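Long-range contact in acyl-coenzyme A oxidase (Caenorhabditis elegans, PDB 5K3J), which catalyses the FAD-dependent desaturation of five-carbon omega side chains of ascaroside-CoA pheromone precursors in peroxisomal beta-oxidation, passing electrons to oxygen: residues Lys69-Leu80 with Leu99-Pro110. Residues are numbered along the deposited sequence; the frame is centred on the assembly and turned at random.
Sequences KVTEGTRKISIL and LHREVIGYEGHP
Leu-80 and Ile-77 carry the apolar part of this contact, against Leu-99, His-100, Val-103, Ile-104 and the turn that follows. Leu-80 divides its two methyls. Leu-80 CD1 packs on Leu-99 CD2 and also meets the Val-103 methyls. Leu-80 CD2 lies over one face of the His-100 ring, 3.7 Å from the ring centroid and 24° off the normal, a CH-pi contact; it also touches Ile-104 CG1. Ile-77 CD1 comes to the same ring from its edge, 3.6 Å from His-100 CD2. The ring is thus met on a face and at an edge, while His-100 ND1 is bonded to Ser-96 O. Ile-77 CG1 points anti to the backbone N (chi1 -158°), which brings CD1 into touch with both imidazoles, obliquely at His-109; Ile-77 CD1 is 3.6 Å from His-109 ND1. The CG2 branch of Ile-77 rests on the Pro-110 ring. Ile-104 CD1 lies against the helix backbone where Lys-76 joins Ile-77, 3.6 Å from Lys-76 CB.

Two lysines make the polar links. Lys-69 NZ forms a salt bridge with Glu-107 OE1, 2.8 Å long and on the syn side of the carboxylate; Glu-107 OE2 hydrogen-bonds Tyr-417 OH. Lys-76 curls back through three bent torsions. Lys-76 NZ donates to Val-103 O at 3.1 Å, from above the carbonyl plane. The same ammonium also bonds Leu-55 O and makes a salt bridge with Asp-57, whose carboxylate probably offsets its charge in this buried place.

The backbones come closest at Gly-73, whose CA is 4.6 Å from His-109 CA. Gly-73 CA faces Gly-108 O, and Gly-73 O faces Pro-110 CD and His-109 CB.

The helix pair leans antiparallel (133°) in the helical N-terminal part of the acyl-CoA oxidase/dehydrogenase fold. Its turn after Gly-105 brings the side chain of His-109 to about 6 Å from the bound ascaroside-CoA.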
loop_
_atom_site.group_PDB
_atom_site.type_symbol
_atom_site.label_atom_id
_atom_site.label_comp_id
_atom_site.label_asym_id
_atom_site.label_seq_id
_atom_site.Cartn_x
_atom_site.Cartn_y
_atom_site.Cartn_z
ATOM N N LYS A 69 9.986 19.286 6.943
ATOM C CA LYS A 69 9.015 18.507 7.709
ATOM C C LYS A 69 9.475 18.309 9.153
ATOM O O LYS A 69 8.679 18.443 10.083
ATOM C CB LYS A 69 8.763 17.152 7.041
ATOM C CG LYS A 69 7.714 17.186 5.933
ATOM C CD LYS A 69 7.732 15.906 5.114
ATOM C CE LYS A 69 6.643 15.902 4.050
ATOM N NZ LYS A 69 5.275 16.056 4.634
ATOM N N VAL A 70 10.755 17.983 9.332
ATOM C CA VAL A 70 11.354 17.888 10.661
ATOM C C VAL A 70 11.248 19.226 11.381
ATOM O O VAL A 70 10.860 19.288 12.551
ATOM C CB VAL A 70 12.834 17.465 10.594
ATOM C CG1 VAL A 70 13.442 17.455 11.988
ATOM C CG2 VAL A 70 12.968 16.104 9.948
ATOM N N THR A 71 11.594 20.290 10.663
ATOM C CA THR A 71 11.493 21.649 11.176
ATOM C C THR A 71 10.082 21.973 11.651
ATOM O O THR A 71 9.888 22.533 12.728
ATOM C CB THR A 71 11.900 22.687 10.105
ATOM O OG1 THR A 71 13.272 22.488 9.735
ATOM C CG2 THR A 71 11.725 24.101 10.639
ATOM N N GLU A 72 9.099 21.595 10.846
ATOM C CA GLU A 72 7.710 21.944 11.120
ATOM C C GLU A 72 7.127 21.160 12.291
ATOM O O GLU A 72 6.324 21.688 13.061
ATOM C CB GLU A 72 6.862 21.730 9.863
ATOM C CG GLU A 72 5.360 21.859 10.058
ATOM C CD GLU A 72 4.889 23.275 10.366
ATOM O OE1 GLU A 72 5.722 24.195 10.522
ATOM O OE2 GLU A 72 3.659 23.466 10.449
ATOM N N GLY A 73 7.528 19.901 12.421
ATOM C CA GLY A 73 7.130 19.102 13.562
ATOM C C GLY A 73 7.736 19.675 14.829
ATOM O O GLY A 73 7.133 19.627 15.896
ATOM N N THR A 74 8.935 20.232 14.697
ATOM C CA THR A 74 9.651 20.830 15.822
ATOM C C THR A 74 9.103 22.221 16.149
ATOM O O THR A 74 8.977 22.589 17.325
ATOM C CB THR A 74 11.160 20.926 15.530
ATOM O OG1 THR A 74 11.729 19.613 15.534
ATOM C CG2 THR A 74 11.861 21.768 16.573
ATOM N N ARG A 75 8.783 22.990 15.107
ATOM C CA ARG A 75 8.146 24.291 15.283
ATOM C C ARG A 75 6.828 24.121 16.034
ATOM O O ARG A 75 6.603 24.765 17.060
ATOM C CB ARG A 75 7.890 24.978 13.935
ATOM C CG ARG A 75 7.214 26.346 14.065
ATOM C CD ARG A 75 6.778 26.904 12.721
ATOM N NE ARG A 75 5.518 26.327 12.266
ATOM C CZ ARG A 75 4.324 26.762 12.648
ATOM N NH1 ARG A 75 4.222 27.773 13.501
ATOM N NH2 ARG A 75 3.228 26.187 12.179
ATOM N N LYS A 76 5.979 23.225 15.536
ATOM C CA LYS A 76 4.623 23.083 16.045
ATOM C C LYS A 76 4.588 22.456 17.439
ATOM O O LYS A 76 3.705 22.771 18.232
ATOM C CB LYS A 76 3.786 22.258 15.069
ATOM C CG LYS A 76 2.305 22.605 15.094
ATOM C CD LYS A 76 2.005 23.849 14.267
ATOM C CE LYS A 76 1.696 23.516 12.817
ATOM N NZ LYS A 76 0.443 22.729 12.733
ATOM N N ILE A 77 5.548 21.584 17.746
ATOM C CA ILE A 77 5.563 20.895 19.042
ATOM C C ILE A 77 6.054 21.813 20.165
ATOM O O ILE A 77 5.668 21.650 21.326
ATOM C CB ILE A 77 6.442 19.614 19.005
ATOM C CG1 ILE A 77 6.037 18.639 20.113
ATOM C CG2 ILE A 77 7.916 19.956 19.101
ATOM C CD1 ILE A 77 4.574 18.244 20.064
ATOM N N SER A 78 6.892 22.787 19.816
ATOM C CA SER A 78 7.407 23.722 20.805
ATOM C C SER A 78 6.362 24.779 21.118
ATOM O O SER A 78 6.253 25.240 22.251
ATOM C CB SER A 78 8.699 24.381 20.316
ATOM O OG SER A 78 8.442 25.304 19.270
ATOM N N ILE A 79 5.595 25.164 20.103
ATOM C CA ILE A 79 4.497 26.102 20.295
ATOM C C ILE A 79 3.368 25.428 21.071
ATOM O O ILE A 79 2.845 25.985 22.039
ATOM C CB ILE A 79 3.946 26.627 18.957
ATOM C CG1 ILE A 79 5.052 27.299 18.147
ATOM C CG2 ILE A 79 2.807 27.602 19.202
ATOM C CD1 ILE A 79 4.621 27.707 16.764
ATOM N N LEU A 80 3.008 24.223 20.637
ATOM C CA LEU A 80 1.941 23.451 21.262
ATOM C C LEU A 80 2.219 23.186 22.737
ATOM O O LEU A 80 1.304 23.193 23.560
ATOM C CB LEU A 80 1.752 22.128 20.521
ATOM C CG LEU A 80 0.594 21.235 20.952
ATOM C CD1 LEU A 80 -0.725 21.956 20.712
ATOM C CD2 LEU A 80 0.634 19.904 20.214
ATOM N N LEU A 99 -5.262 16.412 20.769
ATOM C CA LEU A 99 -4.576 17.672 20.519
ATOM C C LEU A 99 -3.409 17.506 19.545
ATOM O O LEU A 99 -3.209 18.335 18.660
ATOM C CB LEU A 99 -4.082 18.274 21.834
ATOM C CG LEU A 99 -3.400 19.631 21.704
ATOM C CD1 LEU A 99 -4.369 20.633 21.122
ATOM C CD2 LEU A 99 -2.874 20.110 23.047
ATOM N N HIS A 100 -2.648 16.426 19.701
ATOM C CA HIS A 100 -1.474 16.206 18.868
ATOM C C HIS A 100 -1.848 15.633 17.503
ATOM O O HIS A 100 -1.269 16.020 16.488
ATOM C CB HIS A 100 -0.481 15.290 19.583
ATOM C CG HIS A 100 0.240 15.955 20.714
ATOM N ND1 HIS A 100 -0.304 16.080 21.976
ATOM C CD2 HIS A 100 1.455 16.549 20.771
ATOM C CE1 HIS A 100 0.547 16.715 22.760
ATOM N NE2 HIS A 100 1.625 17.009 22.053
ATOM N N ARG A 101 -2.819 14.721 17.472
ATOM C CA ARG A 101 -3.281 14.162 16.203
ATOM C C ARG A 101 -3.858 15.255 15.313
ATOM O O ARG A 101 -3.795 15.163 14.089
ATOM C CB ARG A 101 -4.334 13.072 16.416
ATOM C CG ARG A 101 -3.793 11.706 16.820
ATOM C CD ARG A 101 -4.944 10.732 17.044
ATOM N NE ARG A 101 -4.511 9.423 17.524
ATOM C CZ ARG A 101 -5.263 8.633 18.281
ATOM N NH1 ARG A 101 -6.473 9.036 18.650
ATOM N NH2 ARG A 101 -4.810 7.451 18.682
ATOM N N GLU A 102 -4.424 16.286 15.933
ATOM C CA GLU A 102 -5.001 17.387 15.177
ATOM C C GLU A 102 -3.978 18.458 14.845
ATOM O O GLU A 102 -3.752 18.757 13.676
ATOM C CB GLU A 102 -6.170 18.019 15.932
ATOM C CG GLU A 102 -6.689 19.281 15.253
ATOM C CD GLU A 102 -8.007 19.760 15.831
ATOM O OE1 GLU A 102 -8.044 20.869 16.407
ATOM O OE2 GLU A 102 -9.015 19.031 15.704
ATOM N N VAL A 103 -3.369 19.043 15.871
ATOM C CA VAL A 103 -2.417 20.134 15.666
ATOM C C VAL A 103 -1.158 19.653 14.945
ATOM O O VAL A 103 -0.824 20.148 13.867
ATOM C CB VAL A 103 -2.006 20.791 16.992
ATOM C CG1 VAL A 103 -0.974 21.878 16.745
ATOM C CG2 VAL A 103 -3.221 21.362 17.688
ATOM N N ILE A 104 -0.461 18.684 15.530
ATOM C CA ILE A 104 0.770 18.183 14.921
ATOM C C ILE A 104 0.503 17.315 13.692
ATOM O O ILE A 104 0.928 17.641 12.582
ATOM C CB ILE A 104 1.614 17.372 15.927
ATOM C CG1 ILE A 104 1.889 18.192 17.191
ATOM C CG2 ILE A 104 2.935 16.955 15.299
ATOM C CD1 ILE A 104 2.814 19.385 16.982
ATOM N N GLY A 105 -0.193 16.203 13.893
ATOM C CA GLY A 105 -0.457 15.281 12.808
ATOM C C GLY A 105 0.205 13.937 13.038
ATOM O O GLY A 105 0.650 13.627 14.147
ATOM N N TYR A 106 0.285 13.144 11.978
ATOM C CA TYR A 106 0.771 11.782 12.096
ATOM C C TYR A 106 2.218 11.619 11.638
ATOM O O TYR A 106 2.848 10.604 11.933
ATOM C CB TYR A 106 -0.114 10.841 11.287
ATOM C CG TYR A 106 -1.599 10.993 11.521
ATOM C CD1 TYR A 106 -2.113 11.288 12.780
ATOM C CD2 TYR A 106 -2.492 10.833 10.471
ATOM C CE1 TYR A 106 -3.478 11.420 12.979
ATOM C CE2 TYR A 106 -3.848 10.963 10.662
ATOM C CZ TYR A 106 -4.337 11.255 11.918
ATOM O OH TYR A 106 -5.690 11.388 12.125
ATOM N N GLU A 107 2.750 12.616 10.938
ATOM C CA GLU A 107 4.024 12.452 10.243
ATOM C C GLU A 107 5.254 12.538 11.149
ATOM O O GLU A 107 6.376 12.313 10.694
ATOM C CB GLU A 107 4.133 13.480 9.121
ATOM C CG GLU A 107 2.895 13.528 8.250
ATOM C CD GLU A 107 3.166 14.118 6.884
ATOM O OE1 GLU A 107 4.342 14.124 6.463
ATOM O OE2 GLU A 107 2.201 14.571 6.233
ATOM N N GLY A 108 5.050 12.858 12.424
ATOM C CA GLY A 108 6.122 12.781 13.401
ATOM C C GLY A 108 6.509 14.100 14.039
ATOM O O GLY A 108 6.346 15.167 13.446
ATOM N N HIS A 109 7.033 14.010 15.259
ATOM C CA HIS A 109 7.483 15.172 16.016
ATOM C C HIS A 109 8.482 14.710 17.083
ATOM O O HIS A 109 8.512 13.527 17.426
ATOM C CB HIS A 109 6.292 15.898 16.644
ATOM C CG HIS A 109 5.504 15.054 17.598
ATOM N ND1 HIS A 109 5.746 15.043 18.956
ATOM C CD2 HIS A 109 4.481 14.193 17.391
ATOM C CE1 HIS A 109 4.902 14.214 19.543
ATOM N NE2 HIS A 109 4.124 13.684 18.617
ATOM N N PRO A 110 9.308 15.635 17.602
ATOM C CA PRO A 110 10.362 15.281 18.563
ATOM C C PRO A 110 9.906 14.478 19.788
ATOM O O PRO A 110 10.746 13.852 20.431
ATOM C CB PRO A 110 10.895 16.650 18.998
ATOM C CG PRO A 110 10.688 17.506 17.820
ATOM C CD PRO A 110 9.391 17.055 17.210
#